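Local coordinates for protein S12 family peptidase (Streptomyces sp. 82F2, PDB 3WWX) that probably hydrolyses amide bonds with selectivity for D-configured substrates, as a secreted serine-type peptidase of family S12 built on the beta-lactamase fold, at residues Gln12-Ala17 and Gln335-Ala340; Asp20-Ala25 and Asp329-Ser334; Gly41-Asp46 and Pro207-Tyr212; Asp47-Gly52 and Ser242-Leu247; Ser308-Gln313 and Ala323-Ala328. All coordinates share one frame; numbering follows the deposited sequence.

All five contacts gather around the antiparallel sheet of this beta-lactamase fold. Contact 5 pairs the sheet strands 308-315 and 320-326; the terminal helices joined in contact 1 pack on one face of it, through Phe326 and Leu311, while contact 4 lies against Ser308, Ser310 and Asn325. The centres of contact 4 and contact 5 are about 8 Å apart. Contact 2, centred about 9 Å from contact 5, ties the turn before strand 24-31 to the loop leaving strand 320-326. Contact 3 bridges contacts 2 and 4 through Arg43. The bound octane 1,8-diamine touches Ser309 and Asp329, whereas the side chain of Val337 in contact 1 stays about 13 Å from it.

Contact 1. Residues Gln12-Ala17 and Gln335-Ala340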
# COMPACT_ATOMS: atom_id res chain seq x y z
N GLN A 12 2.60 -7.45 -23.32
CA GLN A 12 3.25 -8.75 -23.26
C GLN A 12 3.43 -9.22 -21.82
O GLN A 12 3.27 -10.40 -21.51
CB GLN A 12 4.61 -8.62 -23.96
CG GLN A 12 5.20 -9.87 -24.55
CD GLN A 12 6.36 -9.52 -25.48
OE1 GLN A 12 6.23 -8.64 -26.33
NE2 GLN A 12 7.49 -10.18 -25.30
N ALA A 13 3.77 -8.29 -20.93
CA ALA A 13 4.01 -8.63 -19.53
C ALA A 13 2.71 -9.02 -18.82
O ALA A 13 2.71 -9.88 -17.95
CB ALA A 13 4.69 -7.46 -18.81
N LEU A 14 1.61 -8.40 -19.21
CA LEU A 14 0.30 -8.82 -18.70
C LEU A 14 -0.00 -10.24 -19.17
O LEU A 14 -0.50 -11.08 -18.39
CB LEU A 14 -0.81 -7.89 -19.17
CG LEU A 14 -0.74 -6.43 -18.70
CD1 LEU A 14 -1.88 -5.63 -19.25
CD2 LEU A 14 -0.71 -6.36 -17.17
N GLU A 15 0.26 -10.51 -20.45
CA GLU A 15 0.05 -11.86 -20.98
C GLU A 15 0.93 -12.89 -20.26
O GLU A 15 0.48 -14.01 -19.98
CB GLU A 15 0.33 -11.89 -22.48
CG GLU A 15 -0.55 -10.98 -23.31
CD GLU A 15 -1.99 -11.40 -23.38
OE1 GLU A 15 -2.33 -12.49 -22.86
OE2 GLU A 15 -2.79 -10.64 -23.98
N ALA A 16 2.16 -12.53 -19.93
CA ALA A 16 3.02 -13.44 -19.16
C ALA A 16 2.45 -13.77 -17.77
O ALA A 16 2.56 -14.90 -17.29
CB ALA A 16 4.41 -12.89 -19.04
N ALA A 17 1.87 -12.77 -17.12
CA ALA A 17 1.26 -12.99 -15.82
C ALA A 17 0.11 -14.00 -15.92
O ALA A 17 -0.01 -14.90 -15.09
CB ALA A 17 0.75 -11.66 -15.27
N GLN A 335 7.06 -7.15 -11.11
CA GLN A 335 8.27 -6.45 -11.53
C GLN A 335 8.46 -6.53 -13.04
O GLN A 335 8.94 -5.58 -13.66
CB GLN A 335 9.51 -7.00 -10.81
CG GLN A 335 10.71 -6.07 -10.87
CD GLN A 335 10.49 -4.76 -10.12
OE1 GLN A 335 9.56 -4.63 -9.31
NE2 GLN A 335 11.33 -3.79 -10.40
N LYS A 336 8.08 -7.65 -13.66
CA LYS A 336 8.16 -7.75 -15.11
C LYS A 336 7.31 -6.68 -15.80
O LYS A 336 7.68 -6.17 -16.85
CB LYS A 336 7.73 -9.14 -15.59
CG LYS A 336 8.73 -10.24 -15.34
CD LYS A 336 8.31 -11.51 -16.10
CE LYS A 336 9.26 -12.66 -15.84
NZ LYS A 336 9.39 -12.95 -14.39
N VAL A 337 6.16 -6.33 -15.23
CA VAL A 337 5.30 -5.32 -15.82
C VAL A 337 5.96 -3.94 -15.71
O VAL A 337 5.94 -3.15 -16.65
CB VAL A 337 3.90 -5.31 -15.15
CG1 VAL A 337 3.02 -4.23 -15.77
CG2 VAL A 337 3.22 -6.70 -15.29
N ILE A 338 6.56 -3.68 -14.56
CA ILE A 338 7.26 -2.42 -14.30
C ILE A 338 8.45 -2.27 -15.24
O ILE A 338 8.63 -1.21 -15.87
CB ILE A 338 7.68 -2.32 -12.83
CG1 ILE A 338 6.44 -2.24 -11.92
CG2 ILE A 338 8.56 -1.10 -12.60
CD1 ILE A 338 6.74 -2.51 -10.44
N GLU A 339 9.25 -3.32 -15.37
CA GLU A 339 10.40 -3.29 -16.27
C GLU A 339 9.96 -3.12 -17.72
O GLU A 339 10.59 -2.39 -18.48
CB GLU A 339 11.24 -4.55 -16.11
CG GLU A 339 12.19 -4.50 -14.95
CD GLU A 339 13.49 -3.79 -15.26
OE1 GLU A 339 13.81 -3.61 -16.45
OE2 GLU A 339 14.19 -3.44 -14.30
N ALA A 340 8.88 -3.79 -18.12
CA ALA A 340 8.40 -3.67 -19.49
C ALA A 340 8.01 -2.22 -19.80
O ALA A 340 8.38 -1.64 -20.82
CB ALA A 340 7.24 -4.59 -19.72
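Ala13 packs its methyl into the surface of the helix that carries Val337 and Ala340, and the two helices run nearly antiparallel, the axes of these short segments 169° apart in direction and 8.8 Å at closest approach. That is a close spacing for a helix pair, consistent with the small side chains of Ala13 and Ala340 on the facing sides: the CA atoms of Ala13 and Val337 come within 5.1 Å.

Most of the packing centres on the methyl of Ala13. Its CB points at the partner helix and meets the backbone there, 3.7 Å from Val337 CA and 3.8 Å from Lys336 O. The same methyl touches Val337 CG2 at 3.9 Å and, one turn further on, Ala340 CB at 3.9 Å. Val337 holds CG1 anti to its backbone N (chi1 179°), which leaves CG2 as the branch turned to helix 8-19. Separately, the CB of Leu14 points away from helix 334-343, yet its end comes nearer, CD2 lying 4.4 Å from Val337 CG2, a looser contact.

Lys336, the polar side chain nearest the interface, finds its partner elsewhere: its chain leads away and NZ forms a salt bridge with Asp333, so its charged end takes no part in the packing between the helices.

Helix 8-19 and helix 334-343 thus bring the two ends of the chain side by side, the terminal helix pair of the beta-lactamase fold, packed on one face of the main sheet. Leu14 rests on Trp36 and Ala40 of strand 36-41, Ala17 and Val337 on Phe326 of strand 320-326, and Val337 also on Leu311 of strand 308-315.

Contact 2. Residues Asp20-Ala25 and Asp329-Ser334; sequences DGVPGA and DWAGDS. With DIA (octane 1,8-diamine), chain B.
Asp20 reaches across to the backbone of Gly332, with CG held anti to its own backbone N (chi1 -165°). From there OD2 accepts the N-H of Gly332 at 2.9 Å through its anti lone pair, in a nearly straight bond of 172° at the hydrogen. The methyl of Ala331 packs against the same residue, CB lying 3.4 Å from Asp20 O and 3.7 Å from Asp20 OD2. Val22 sets CG1 anti to the backbone N (chi1 174°), and its other branch, CG2, lies against the opposing main chain, 3.4 Å from Ala331 O and 3.8 Å from Gly332 CA.

Gly21 ends helix 8-19 in a Schellman motif, its positive phi turning the chain toward strand 24-31. Both Gly21 and Gly332 have backbone angles that suit glycine, and Gly332 lets Val22 CG2 lie close to its CA. Trp330 brings the ring atom CZ2 to 3.9 Å from Gly21 O, and the ring also makes a cation-pi contact with Lys214. At the start of the loop, Asp329 OD2 lies 3.5 Å from C2 of the bound diamine and accepts hydrogen bonds from Gly307 N and Ser213; at its end, Asp333 caps the start of helix 334-343.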
# COMPACT_ATOMS: atom_id res chain seq x y z
N ASP A 20 1.27 -17.40 -16.29
CA ASP A 20 1.81 -17.88 -15.02
C ASP A 20 0.71 -18.31 -14.05
O ASP A 20 1.00 -18.84 -12.97
CB ASP A 20 2.65 -16.77 -14.35
CG ASP A 20 3.53 -17.29 -13.23
OD1 ASP A 20 4.22 -18.31 -13.44
OD2 ASP A 20 3.54 -16.67 -12.14
N GLY A 21 -0.55 -18.05 -14.41
CA GLY A 21 -1.69 -18.46 -13.61
C GLY A 21 -2.62 -17.35 -13.15
O GLY A 21 -3.63 -17.65 -12.53
N VAL A 22 -2.30 -16.09 -13.43
CA VAL A 22 -3.24 -15.02 -13.09
C VAL A 22 -4.50 -15.11 -13.96
O VAL A 22 -4.41 -15.06 -15.19
CB VAL A 22 -2.59 -13.62 -13.28
CG1 VAL A 22 -3.61 -12.50 -13.06
CG2 VAL A 22 -1.43 -13.45 -12.32
N PRO A 23 -5.69 -15.21 -13.34
CA PRO A 23 -6.88 -15.27 -14.19
C PRO A 23 -7.13 -14.03 -15.04
O PRO A 23 -7.55 -14.14 -16.19
CB PRO A 23 -8.02 -15.51 -13.18
CG PRO A 23 -7.35 -16.29 -12.08
CD PRO A 23 -6.00 -15.60 -11.95
N GLY A 24 -6.88 -12.84 -14.49
CA GLY A 24 -7.07 -11.61 -15.21
C GLY A 24 -6.12 -10.53 -14.73
O GLY A 24 -6.03 -10.27 -13.52
N ALA A 25 -5.41 -9.92 -15.67
CA ALA A 25 -4.43 -8.88 -15.40
C ALA A 25 -4.85 -7.59 -16.09
O ALA A 25 -5.34 -7.60 -17.21
CB ALA A 25 -3.06 -9.32 -15.90
N ASP A 329 -3.21 -14.04 -6.02
CA ASP A 329 -2.15 -13.61 -5.12
C ASP A 329 -1.00 -14.61 -5.04
O ASP A 329 -0.09 -14.42 -4.23
CB ASP A 329 -2.70 -13.27 -3.74
CG ASP A 329 -3.47 -14.40 -3.11
OD1 ASP A 329 -3.30 -15.57 -3.51
OD2 ASP A 329 -4.26 -14.12 -2.19
N TRP A 330 -1.03 -15.64 -5.89
CA TRP A 330 -0.02 -16.70 -5.88
C TRP A 330 0.79 -16.75 -7.17
O TRP A 330 1.70 -17.59 -7.30
CB TRP A 330 -0.68 -18.07 -5.68
CG TRP A 330 -1.46 -18.55 -6.88
CD1 TRP A 330 -0.97 -19.23 -7.97
CD2 TRP A 330 -2.86 -18.38 -7.13
NE1 TRP A 330 -1.97 -19.47 -8.87
CE2 TRP A 330 -3.15 -18.97 -8.37
CE3 TRP A 330 -3.90 -17.78 -6.41
CZ2 TRP A 330 -4.41 -18.97 -8.92
CZ3 TRP A 330 -5.15 -17.79 -6.95
CH2 TRP A 330 -5.41 -18.38 -8.19
N ALA A 331 0.48 -15.88 -8.12
CA ALA A 331 1.09 -15.93 -9.43
C ALA A 331 1.20 -14.55 -10.03
O ALA A 331 0.52 -13.62 -9.59
CB ALA A 331 0.29 -16.81 -10.35
N GLY A 332 2.06 -14.43 -11.04
CA GLY A 332 2.29 -13.18 -11.74
C GLY A 332 3.44 -12.42 -11.13
O GLY A 332 3.52 -12.23 -9.92
N ASP A 333 4.32 -11.94 -11.99
CA ASP A 333 5.49 -11.17 -11.61
C ASP A 333 5.24 -9.68 -11.92
O ASP A 333 5.29 -9.26 -13.07
CB ASP A 333 6.68 -11.72 -12.38
CG ASP A 333 7.99 -11.10 -11.96
OD1 ASP A 333 7.98 -9.98 -11.42
OD2 ASP A 333 9.04 -11.73 -12.18
N SER A 334 4.95 -8.91 -10.89
CA SER A 334 4.64 -7.50 -11.06
C SER A 334 5.87 -6.72 -11.52
O SER A 334 5.75 -5.76 -12.27
CB SER A 334 4.10 -6.93 -9.74
OG SER A 334 5.05 -7.08 -8.72
N1 DIA B . -3.15 -16.18 2.07
C1 DIA B . -4.25 -15.28 2.18
C2 DIA B . -4.22 -14.03 1.33
C3 DIA B . -2.86 -13.47 1.09
C4 DIA B . -2.57 -12.08 1.63
C5 DIA B . -2.17 -11.11 0.55
C6 DIA B . -1.06 -11.61 -0.35
C7 DIA B . -0.82 -10.68 -1.49
C8 DIA B . 0.42 -11.12 -2.21
N8 DIA B . 0.39 -10.59 -3.52

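Contact 3. Residues Gly41-Asp46 and Pro207-Tyr212; sequences GERGGD and PSSPAY
Arg43 and Ser209 meet side chain against side chain: the bent arginine brings CD to 3.5 Å from Ser209 OG and NE to 3.6 Å from Ser209 CB. Arg43 begins with CG anti to its backbone N (chi1 -153°), then turns at chi2 (71°), which sets CD close to the serine. Ser209 points its CB at the loop and carries OG anti to its own carbonyl carbon, beside CD and NE of the arginine. The polar ends of both are bound to a common residue, since Asp47 OD2 forms a salt bridge with Arg43 NE and a hydrogen bond with Ser209 OG.

Further out, the guanidinium is linked to the second segment through water 1, which accepts from Arg43 NH2 at 2.8 Å and from Ser209 N at 3.0 Å. These are two loops of the beta-lactamase fold running in roughly opposite directions: 41-46 leaves edge strand 36-41 of the main sheet, and 207-212 leads into the short strand 212-213. Arg43 ties its own loop to the sheet, giving NH1 to Gly24 O and NH2 to Asn325 OD1.

At the other end, Pro207, which follows a cis peptide bond, turns its ring toward Asp46. The ring meets backbone first, with CG 3.5 Å and CD 3.7 Å from Asp46 O, and CG also faces the CB of Asp46 at 4.1 Å.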
# COMPACT_ATOMS: atom_id res chain seq x y z
N GLY A 41 -6.19 -12.14 -20.14
CA GLY A 41 -7.07 -13.06 -19.45
C GLY A 41 -8.47 -12.50 -19.35
O GLY A 41 -8.94 -11.77 -20.23
N GLU A 42 -9.14 -12.81 -18.25
CA GLU A 42 -10.49 -12.35 -18.00
C GLU A 42 -10.47 -11.12 -17.09
O GLU A 42 -10.39 -11.23 -15.87
CB GLU A 42 -11.33 -13.47 -17.40
CG GLU A 42 -11.64 -14.59 -18.41
CD GLU A 42 -12.45 -14.09 -19.59
OE1 GLU A 42 -13.59 -13.61 -19.37
OE2 GLU A 42 -11.94 -14.14 -20.74
N ARG A 43 -10.54 -9.95 -17.70
CA ARG A 43 -10.33 -8.71 -16.97
C ARG A 43 -10.79 -7.53 -17.78
O ARG A 43 -10.68 -7.55 -19.02
CB ARG A 43 -8.85 -8.56 -16.63
CG ARG A 43 -8.61 -7.74 -15.38
CD ARG A 43 -9.02 -8.50 -14.11
NE ARG A 43 -9.20 -7.55 -12.99
CZ ARG A 43 -8.27 -7.26 -12.08
NH1 ARG A 43 -7.09 -7.85 -12.08
NH2 ARG A 43 -8.53 -6.36 -11.13
N GLY A 44 -11.30 -6.51 -17.10
CA GLY A 44 -11.69 -5.25 -17.72
C GLY A 44 -10.69 -4.13 -17.41
O GLY A 44 -10.13 -4.09 -16.31
N GLY A 45 -10.48 -3.24 -18.36
CA GLY A 45 -9.43 -2.24 -18.21
C GLY A 45 -9.71 -1.23 -17.11
O GLY A 45 -8.79 -0.65 -16.57
N ASP A 46 -10.99 -1.02 -16.79
CA ASP A 46 -11.41 -0.10 -15.74
C ASP A 46 -11.75 -0.82 -14.42
O ASP A 46 -12.36 -0.23 -13.52
CB ASP A 46 -12.59 0.72 -16.22
CG ASP A 46 -12.23 1.61 -17.41
OD1 ASP A 46 -11.19 2.30 -17.37
OD2 ASP A 46 -12.98 1.58 -18.41
N PRO A 207 -16.77 -1.32 -12.23
CA PRO A 207 -16.54 -2.68 -12.70
C PRO A 207 -15.49 -3.39 -11.87
O PRO A 207 -14.59 -2.75 -11.33
CB PRO A 207 -16.05 -2.47 -14.14
CG PRO A 207 -15.65 -1.08 -14.24
CD PRO A 207 -16.04 -0.34 -13.04
N SER A 208 -15.62 -4.70 -11.74
CA SER A 208 -14.58 -5.48 -11.10
C SER A 208 -14.67 -6.91 -11.58
O SER A 208 -15.75 -7.37 -11.99
CB SER A 208 -14.73 -5.40 -9.58
OG SER A 208 -16.00 -5.87 -9.18
N SER A 209 -13.54 -7.59 -11.57
CA SER A 209 -13.49 -9.02 -11.77
C SER A 209 -13.34 -9.68 -10.40
O SER A 209 -13.01 -9.01 -9.42
CB SER A 209 -12.30 -9.36 -12.66
OG SER A 209 -12.49 -8.85 -13.98
N PRO A 210 -13.53 -11.00 -10.33
CA PRO A 210 -13.32 -11.67 -9.05
C PRO A 210 -11.87 -11.60 -8.59
O PRO A 210 -10.97 -11.31 -9.39
CB PRO A 210 -13.72 -13.12 -9.34
CG PRO A 210 -14.56 -13.07 -10.57
CD PRO A 210 -13.99 -11.93 -11.37
N ALA A 211 -11.63 -11.88 -7.31
CA ALA A 211 -10.30 -11.96 -6.75
C ALA A 211 -10.11 -13.36 -6.20
O ALA A 211 -11.00 -13.89 -5.55
CB ALA A 211 -10.15 -10.93 -5.63
N TYR A 212 -8.94 -13.96 -6.46
CA TYR A 212 -8.72 -15.36 -6.16
C TYR A 212 -7.48 -15.57 -5.29
O TYR A 212 -6.44 -14.92 -5.49
CB TYR A 212 -8.52 -16.16 -7.44
CG TYR A 212 -9.68 -16.11 -8.41
CD1 TYR A 212 -10.79 -16.94 -8.23
CD2 TYR A 212 -9.67 -15.25 -9.50
CE1 TYR A 212 -11.85 -16.90 -9.13
CE2 TYR A 212 -10.72 -15.21 -10.40
CZ TYR A 212 -11.81 -16.04 -10.21
OH TYR A 212 -12.85 -16.02 -11.11
O HOH W 1 -11.22 -6.29 -10.21

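Contact 4. Residues Asp47-Gly52 and Ser242-Leu247; sequences DRYRVG and SDSRDL
The ring of Tyr49 has Ser242 O over one face, 4.0 Å above its plane and offset toward the rim, and Ser244 OG at its edge, in plane. There the two hydroxyls, Tyr49 OH and Ser244 OG, share a hydrogen bond of 2.8 Å. Leu247 approaches the phenol tip to tip, its CD1 3.7 Å from Tyr49 OH, and the same methyl packs on Val51 CG1. The second flat group, the guanidinium of Arg48, has water 3 at its edge, in plane. Its plane and that of the Asp243 carboxylate stand 84° apart and the charged atoms do not touch; water 3 joins them, accepting from Arg48 NE and donating to Asp243 OD2.

Tyr49 carries CG between its backbone N and carbonyl carbon (chi1 45°), which starts the ring on its way over the partner segment. In the backbone, Tyr49 and Ser242 form the antiparallel hydrogen-bonded pair of a two-stranded sheet: Tyr49 N donates to Ser242 O at 2.9 Å and Ser242 N to Tyr49 O at 3.0 Å. Asp243 then N-caps helix 244-255, OD1 accepting from Asp246 N at 2.8 Å and weakly from Arg245 N.

Water 2 adds a further link, donating to Asp47 O and accepting from Ser244 N. The polar groups named here are paired by backbone, hydroxyl or water, and the negative Asp243, between a helix start and Arg48, would probably be stabilised as a carboxylate.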
# COMPACT_ATOMS: atom_id res chain seq x y z
N ASP A 47 -11.34 -2.08 -14.31
CA ASP A 47 -11.64 -2.85 -13.09
C ASP A 47 -11.10 -2.15 -11.85
O ASP A 47 -9.95 -1.63 -11.83
CB ASP A 47 -11.09 -4.27 -13.14
CG ASP A 47 -11.93 -5.22 -14.00
OD1 ASP A 47 -12.97 -4.78 -14.55
OD2 ASP A 47 -11.51 -6.39 -14.13
N ARG A 48 -11.93 -2.16 -10.82
CA ARG A 48 -11.55 -1.66 -9.51
C ARG A 48 -11.08 -2.84 -8.68
O ARG A 48 -11.59 -3.96 -8.81
CB ARG A 48 -12.76 -0.95 -8.87
CG ARG A 48 -13.20 0.26 -9.71
CD ARG A 48 -14.40 1.06 -9.19
NE ARG A 48 -14.72 2.10 -10.16
CZ ARG A 48 -15.65 3.05 -10.02
NH1 ARG A 48 -16.36 3.13 -8.93
NH2 ARG A 48 -15.84 3.93 -10.99
N TYR A 49 -10.13 -2.59 -7.80
CA TYR A 49 -9.50 -3.64 -7.03
C TYR A 49 -9.01 -3.11 -5.70
O TYR A 49 -8.82 -1.90 -5.50
CB TYR A 49 -8.35 -4.28 -7.83
CG TYR A 49 -7.41 -3.31 -8.54
CD1 TYR A 49 -7.66 -2.91 -9.84
CD2 TYR A 49 -6.29 -2.81 -7.92
CE1 TYR A 49 -6.81 -2.05 -10.50
CE2 TYR A 49 -5.43 -1.92 -8.57
CZ TYR A 49 -5.69 -1.55 -9.87
OH TYR A 49 -4.83 -0.70 -10.54
N ARG A 50 -8.84 -4.04 -4.77
CA ARG A 50 -8.27 -3.75 -3.46
C ARG A 50 -6.80 -3.46 -3.63
O ARG A 50 -6.02 -4.35 -4.02
CB ARG A 50 -8.48 -4.96 -2.56
CG ARG A 50 -9.96 -5.32 -2.36
CD ARG A 50 -10.12 -6.33 -1.22
NE ARG A 50 -11.49 -6.84 -1.15
CZ ARG A 50 -12.51 -6.15 -0.64
NH1 ARG A 50 -12.32 -4.98 -0.07
NH2 ARG A 50 -13.73 -6.66 -0.67
N VAL A 51 -6.38 -2.22 -3.37
CA VAL A 51 -4.99 -1.82 -3.63
C VAL A 51 -4.03 -2.23 -2.52
O VAL A 51 -2.82 -2.02 -2.63
CB VAL A 51 -4.88 -0.32 -3.90
CG1 VAL A 51 -5.87 0.11 -4.96
CG2 VAL A 51 -5.08 0.50 -2.63
N GLY A 52 -4.56 -2.85 -1.48
CA GLY A 52 -3.71 -3.27 -0.38
C GLY A 52 -2.80 -2.18 0.13
O GLY A 52 -3.22 -1.04 0.32
N SER A 242 -9.38 1.06 -5.54
CA SER A 242 -9.18 2.05 -6.59
C SER A 242 -9.17 1.36 -7.95
O SER A 242 -9.50 0.20 -8.08
CB SER A 242 -7.88 2.84 -6.33
OG SER A 242 -7.80 3.99 -7.15
N ASP A 243 -8.81 2.11 -8.99
CA ASP A 243 -8.59 1.53 -10.30
C ASP A 243 -7.24 2.01 -10.84
O ASP A 243 -6.50 2.74 -10.16
CB ASP A 243 -9.76 1.80 -11.27
CG ASP A 243 -9.83 3.22 -11.78
OD1 ASP A 243 -8.97 4.05 -11.43
OD2 ASP A 243 -10.80 3.51 -12.53
N SER A 244 -6.90 1.59 -12.04
CA SER A 244 -5.57 1.84 -12.57
C SER A 244 -5.40 3.27 -13.08
O SER A 244 -4.29 3.69 -13.30
CB SER A 244 -5.26 0.87 -13.69
OG SER A 244 -5.42 -0.48 -13.27
N ARG A 245 -6.51 3.97 -13.27
CA ARG A 245 -6.47 5.39 -13.64
C ARG A 245 -6.23 6.28 -12.42
O ARG A 245 -5.29 7.07 -12.38
CB ARG A 245 -7.78 5.79 -14.31
CG ARG A 245 -7.81 7.22 -14.83
CD ARG A 245 -9.13 7.56 -15.47
NE ARG A 245 -9.06 8.90 -16.07
CZ ARG A 245 -10.05 9.45 -16.77
NH1 ARG A 245 -11.18 8.79 -16.98
NH2 ARG A 245 -9.90 10.68 -17.27
N ASP A 246 -7.07 6.12 -11.40
CA ASP A 246 -6.97 6.95 -10.21
C ASP A 246 -5.62 6.77 -9.53
O ASP A 246 -5.07 7.71 -8.98
CB ASP A 246 -8.06 6.59 -9.21
CG ASP A 246 -9.42 7.19 -9.54
OD1 ASP A 246 -9.61 7.76 -10.64
OD2 ASP A 246 -10.32 7.07 -8.67
N LEU A 247 -5.09 5.55 -9.53
CA LEU A 247 -3.80 5.36 -8.86
C LEU A 247 -2.71 6.18 -9.54
O LEU A 247 -1.84 6.75 -8.87
CB LEU A 247 -3.41 3.89 -8.77
CG LEU A 247 -4.19 3.06 -7.76
CD1 LEU A 247 -3.72 1.63 -7.85
CD2 LEU A 247 -4.05 3.59 -6.35
O HOH W 2 -8.17 -0.65 -13.68
O HOH W 3 -13.12 2.21 -12.65

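Contact 5. Residues Ser308-Gln313 and Ala323-Ala328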
# COMPACT_ATOMS: atom_id res chain seq x y z
N SER A 308 -5.35 -10.09 -4.60
CA SER A 308 -5.08 -8.81 -5.23
C SER A 308 -3.63 -8.37 -5.06
O SER A 308 -3.21 -7.99 -3.97
CB SER A 308 -6.01 -7.74 -4.68
OG SER A 308 -5.87 -6.56 -5.46
N SER A 309 -2.89 -8.44 -6.16
CA SER A 309 -1.49 -7.98 -6.20
C SER A 309 -1.47 -6.74 -7.08
O SER A 309 -1.73 -6.84 -8.28
CB SER A 309 -0.58 -9.05 -6.77
OG SER A 309 0.77 -8.63 -6.74
N SER A 310 -1.18 -5.59 -6.48
CA SER A 310 -1.28 -4.30 -7.15
C SER A 310 0.08 -3.66 -7.29
O SER A 310 1.00 -3.92 -6.50
CB SER A 310 -2.19 -3.35 -6.37
OG SER A 310 -3.49 -3.91 -6.24
N LEU A 311 0.21 -2.84 -8.33
CA LEU A 311 1.43 -2.09 -8.55
C LEU A 311 1.05 -0.66 -8.95
O LEU A 311 0.00 -0.41 -9.54
CB LEU A 311 2.32 -2.78 -9.60
CG LEU A 311 1.71 -2.92 -10.98
CD1 LEU A 311 2.13 -1.75 -11.88
CD2 LEU A 311 2.12 -4.26 -11.62
N ALA A 312 1.93 0.27 -8.60
CA ALA A 312 1.75 1.69 -8.92
C ALA A 312 3.11 2.34 -8.86
O ALA A 312 3.79 2.26 -7.84
CB ALA A 312 0.81 2.36 -7.94
N GLN A 313 3.52 2.96 -9.96
CA GLN A 313 4.87 3.53 -10.06
C GLN A 313 4.86 4.77 -10.92
O GLN A 313 4.08 4.86 -11.87
CB GLN A 313 5.82 2.51 -10.70
CG GLN A 313 6.03 1.23 -9.87
CD GLN A 313 6.77 1.45 -8.56
OE1 GLN A 313 7.53 2.41 -8.40
NE2 GLN A 313 6.59 0.53 -7.61
N ALA A 323 -0.00 1.80 -13.36
CA ALA A 323 -0.66 1.12 -12.23
C ALA A 323 -1.36 -0.09 -12.77
O ALA A 323 -1.75 -0.13 -13.93
CB ALA A 323 -1.66 2.05 -11.53
N GLY A 324 -1.52 -1.11 -11.94
CA GLY A 324 -2.20 -2.31 -12.40
C GLY A 324 -2.44 -3.32 -11.31
O GLY A 324 -2.09 -3.11 -10.15
N ASN A 325 -3.00 -4.46 -11.71
CA ASN A 325 -3.47 -5.45 -10.75
C ASN A 325 -3.51 -6.85 -11.35
O ASN A 325 -3.92 -7.02 -12.52
CB ASN A 325 -4.87 -5.07 -10.25
CG ASN A 325 -5.39 -6.02 -9.17
OD1 ASN A 325 -6.22 -6.90 -9.42
ND2 ASN A 325 -4.88 -5.86 -7.95
N PHE A 326 -3.13 -7.82 -10.54
CA PHE A 326 -3.37 -9.23 -10.81
C PHE A 326 -4.41 -9.72 -9.81
O PHE A 326 -4.29 -9.43 -8.61
CB PHE A 326 -2.10 -10.06 -10.58
CG PHE A 326 -0.91 -9.64 -11.41
CD1 PHE A 326 -1.06 -9.09 -12.67
CD2 PHE A 326 0.36 -9.84 -10.92
CE1 PHE A 326 0.05 -8.73 -13.42
CE2 PHE A 326 1.49 -9.49 -11.68
CZ PHE A 326 1.32 -8.94 -12.92
N ASN A 327 -5.38 -10.52 -10.26
CA ASN A 327 -6.43 -11.05 -9.37
C ASN A 327 -6.14 -12.47 -8.89
O ASN A 327 -7.06 -13.23 -8.55
CB ASN A 327 -7.81 -10.94 -10.01
CG ASN A 327 -7.96 -11.83 -11.22
OD1 ASN A 327 -6.99 -12.42 -11.70
ND2 ASN A 327 -9.20 -11.94 -11.70
N ALA A 328 -4.86 -12.83 -8.84
CA ALA A 328 -4.41 -14.01 -8.10
C ALA A 328 -3.28 -13.54 -7.23
O ALA A 328 -2.45 -12.72 -7.66
CB ALA A 328 -3.94 -15.10 -9.03
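Asn325 holds CG anti to its backbone N (chi1 -176°), and its amide reaches across to two serines of the neighbouring strand. Ser308 turns OG anti to its own N (chi1 -171°), whereas Ser310 has OG anti to the carbonyl carbon; both hydroxyls meet the one nitrogen. Asn325 ND2 donates to Ser308 OG at 2.8 Å, tilted somewhat from the amide plane, and to Ser310 OG at 2.9 Å, close to that plane. Asn325 OD1 accepts from Arg43 NH2, while Ser308 OG and, weakly, Ser310 OG are also hydrogen-bonded to Arg50 O.

The backbones form an antiparallel hairpin. Ser309 and Phe326 are a hydrogen-bonded pair, with Phe326 N to Ser309 O at 2.8 Å and Ser309 N to Phe326 O at 3.0 Å; Leu311 and Gly324 repeat the pattern. With no side chain on Gly324, Leu311 folds over its backbone, CD1 3.7 Å from Gly324 N.

Ser309 borders the diamine pocket. Strands 24-31 and 297-305 flank the hairpin. On the Leu311 and Phe326 face lies helix 334-343, touching both; on the other, Tyr49 of strand 49-50 packs against Ser308, Ser310 and Asn325, and helix 244-255 against Ala312 and Ala323.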